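Local atomic coordinates of alkane monooxygenase (Geobacillus thermodenitrificans, PDB entry 3B9O), a protein that belongs to the luciferase-like monooxygenases of the TIM-barrel clan and holds flavin mononucleotide. Residues G307-Y312 with Y318-Y323. Numbering follows the deposited sequence.
Sequences GHLAHY and YDLSKY
L320 wedges its two methyls against L309 and Y312, where the chain leaves helix 305-316 and doubles back alongside it. The helix lies in the helical region between two barrel strands, 276-285 and 350-354, in this luciferase-like TIM barrel, and Y318 has its side chain about 11 Å from the flavin mononucleotide.

The hollow is made by L309 and Y312, three residues apart and so on the same side of the helix. L309 offers its CD1 as one wall, 3.9 Å from L320 CD1, and the two leucine side chains cross at about a right angle. The other wall is the Y312 ring. With CG anti to the backbone N (chi1 -178°), Y312 brings its CD2-CE2 side to the leucine, and CE2 lies 3.8 Å from L320 CD2. A branched leucine suits this place because CD1 can meet both L309 CD1 and Y312 CE2 while CD2 touches Y312 CE2 obliquely. M341 of helix 334-341 touches L309 and Y312, and I338 and I329 touch L320, extending the apolar packing.

The same CE2 of Y312 also meets Y318 CB at 4.0 Å, and the carbonyl O of Y318 lies at the edge of the Y312 ring, near its plane, while the Y318 ring turns away.

No direct hydrogen bond joins the segments; a water bridges them. The water oxygen lies 2.7 Å from Y318 O, to which it donates; it also donates to L309 O and accepts from L320 N, so three backbone groups are satisfied between the helix and the loop.

An Asx turn spans the leucine. The short carboxylate of D319 reaches the next-but-one residue, S321, whose small hydroxymethyl can fold back to the same oxygen: S321 N lies 3.0 Å from D319 OD1, and S321 OG donates to that OD1 at 2.8 Å, from the same face of the carboxylate.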
loop_
_atom_site.group_PDB
_atom_site.type_symbol
_atom_site.label_atom_id
_atom_site.label_comp_id
_atom_site.label_asym_id
_atom_site.label_seq_id
_atom_site.Cartn_x
_atom_site.Cartn_y
_atom_site.Cartn_z
ATOM N N GLY A 307 -7.246 -0.844 21.789
ATOM C CA GLY A 307 -6.992 -1.285 20.424
ATOM C C GLY A 307 -5.753 -0.639 19.840
ATOM O O GLY A 307 -4.888 -1.324 19.289
ATOM N N HIS A 308 -5.630 0.680 20.021
ATOM C CA HIS A 308 -4.380 1.346 19.610
ATOM C C HIS A 308 -3.131 0.865 20.304
ATOM O O HIS A 308 -2.110 0.727 19.668
ATOM C CB HIS A 308 -4.505 2.854 19.694
ATOM C CG HIS A 308 -5.570 3.375 18.791
ATOM N ND1 HIS A 308 -5.361 3.572 17.450
ATOM C CD2 HIS A 308 -6.873 3.657 19.018
ATOM C CE1 HIS A 308 -6.473 4.005 16.893
ATOM N NE2 HIS A 308 -7.408 4.062 17.823
ATOM N N LEU A 309 -3.210 0.572 21.601
ATOM C CA LEU A 309 -2.044 -0.019 22.274
ATOM C C LEU A 309 -1.623 -1.340 21.641
ATOM O O LEU A 309 -0.423 -1.614 21.482
ATOM C CB LEU A 309 -2.308 -0.190 23.778
ATOM C CG LEU A 309 -1.937 0.805 24.887
ATOM C CD1 LEU A 309 -1.218 2.059 24.478
ATOM C CD2 LEU A 309 -3.152 1.080 25.760
ATOM N N ALA A 310 -2.599 -2.175 21.292
ATOM C CA ALA A 310 -2.315 -3.459 20.640
ATOM C C ALA A 310 -1.602 -3.237 19.301
ATOM O O ALA A 310 -0.600 -3.909 19.004
ATOM C CB ALA A 310 -3.618 -4.297 20.454
ATOM N N HIS A 311 -2.090 -2.258 18.535
ATOM C CA HIS A 311 -1.525 -1.956 17.208
ATOM C C HIS A 311 -0.095 -1.467 17.328
ATOM O O HIS A 311 0.791 -1.914 16.614
ATOM C CB HIS A 311 -2.372 -0.890 16.507
ATOM C CG HIS A 311 -2.076 -0.749 15.051
ATOM N ND1 HIS A 311 -2.974 -0.211 14.156
ATOM C CD2 HIS A 311 -0.989 -1.102 14.322
ATOM C CE1 HIS A 311 -2.448 -0.220 12.944
ATOM N NE2 HIS A 311 -1.254 -0.774 13.015
ATOM N N TYR A 312 0.103 -0.536 18.252
ATOM C CA TYR A 312 1.410 0.021 18.573
ATOM C C TYR A 312 2.389 -1.074 18.955
ATOM O O TYR A 312 3.523 -1.059 18.504
ATOM C CB TYR A 312 1.268 1.056 19.691
ATOM C CG TYR A 312 2.558 1.744 20.099
ATOM C CD1 TYR A 312 2.952 2.947 19.509
ATOM C CD2 TYR A 312 3.391 1.181 21.088
ATOM C CE1 TYR A 312 4.147 3.591 19.904
ATOM C CE2 TYR A 312 4.573 1.790 21.475
ATOM C CZ TYR A 312 4.946 2.990 20.891
ATOM O OH TYR A 312 6.123 3.573 21.312
ATOM N N TYR A 318 7.200 -2.776 21.121
ATOM C CA TYR A 318 7.097 -2.313 22.514
ATOM C C TYR A 318 5.738 -2.638 23.130
ATOM O O TYR A 318 4.680 -2.149 22.665
ATOM C CB TYR A 318 7.359 -0.798 22.645
ATOM C CG TYR A 318 8.810 -0.433 22.391
ATOM C CD1 TYR A 318 9.228 0.012 21.134
ATOM C CD2 TYR A 318 9.777 -0.562 23.415
ATOM C CE1 TYR A 318 10.583 0.322 20.891
ATOM C CE2 TYR A 318 11.125 -0.256 23.186
ATOM C CZ TYR A 318 11.519 0.186 21.924
ATOM O OH TYR A 318 12.842 0.485 21.696
ATOM N N ASP A 319 5.789 -3.455 24.186
ATOM C CA ASP A 319 4.627 -3.736 25.007
ATOM C C ASP A 319 4.532 -2.723 26.156
ATOM O O ASP A 319 5.200 -2.896 27.184
ATOM C CB ASP A 319 4.708 -5.171 25.571
ATOM C CG ASP A 319 3.592 -5.473 26.550
ATOM O OD1 ASP A 319 2.718 -4.617 26.755
ATOM O OD2 ASP A 319 3.569 -6.573 27.122
ATOM N N LEU A 320 3.682 -1.703 26.006
ATOM C CA LEU A 320 3.629 -0.595 26.982
ATOM C C LEU A 320 3.029 -0.941 28.356
ATOM O O LEU A 320 3.043 -0.095 29.274
ATOM C CB LEU A 320 2.873 0.617 26.415
ATOM C CG LEU A 320 3.420 1.252 25.136
ATOM C CD1 LEU A 320 2.624 2.500 24.769
ATOM C CD2 LEU A 320 4.921 1.566 25.276
ATOM N N SER A 321 2.483 -2.155 28.488
ATOM C CA SER A 321 1.828 -2.572 29.736
ATOM C C SER A 321 2.935 -2.866 30.718
ATOM O O SER A 321 2.733 -2.781 31.934
ATOM C CB SER A 321 0.961 -3.816 29.522
ATOM O OG SER A 321 1.775 -4.952 29.355
ATOM N N LYS A 322 4.088 -3.219 30.140
ATOM C CA LYS A 322 5.364 -3.476 30.801
ATOM C C LYS A 322 6.135 -2.240 31.282
ATOM O O LYS A 322 7.327 -2.353 31.575
ATOM C CB LYS A 322 6.305 -4.174 29.822
ATOM C CG LYS A 322 6.020 -5.623 29.580
ATOM C CD LYS A 322 7.300 -6.382 29.325
ATOM C CE LYS A 322 7.760 -6.284 27.887
ATOM N NZ LYS A 322 8.305 -7.605 27.430
ATOM N N TYR A 323 5.488 -1.077 31.325
ATOM C CA TYR A 323 6.206 0.172 31.560
ATOM C C TYR A 323 5.482 1.006 32.587
ATOM O O TYR A 323 4.250 1.082 32.582
ATOM C CB TYR A 323 6.391 0.988 30.245
ATOM C CG TYR A 323 7.453 0.468 29.276
ATOM C CD1 TYR A 323 8.733 1.010 29.252
ATOM C CD2 TYR A 323 7.167 -0.562 28.374
ATOM C CE1 TYR A 323 9.701 0.537 28.361
ATOM C CE2 TYR A 323 8.129 -1.053 27.491
ATOM C CZ TYR A 323 9.388 -0.490 27.479
ATOM O OH TYR A 323 10.345 -0.968 26.610
HETATM O O HOH W 1 2.124 -1.775 23.303
#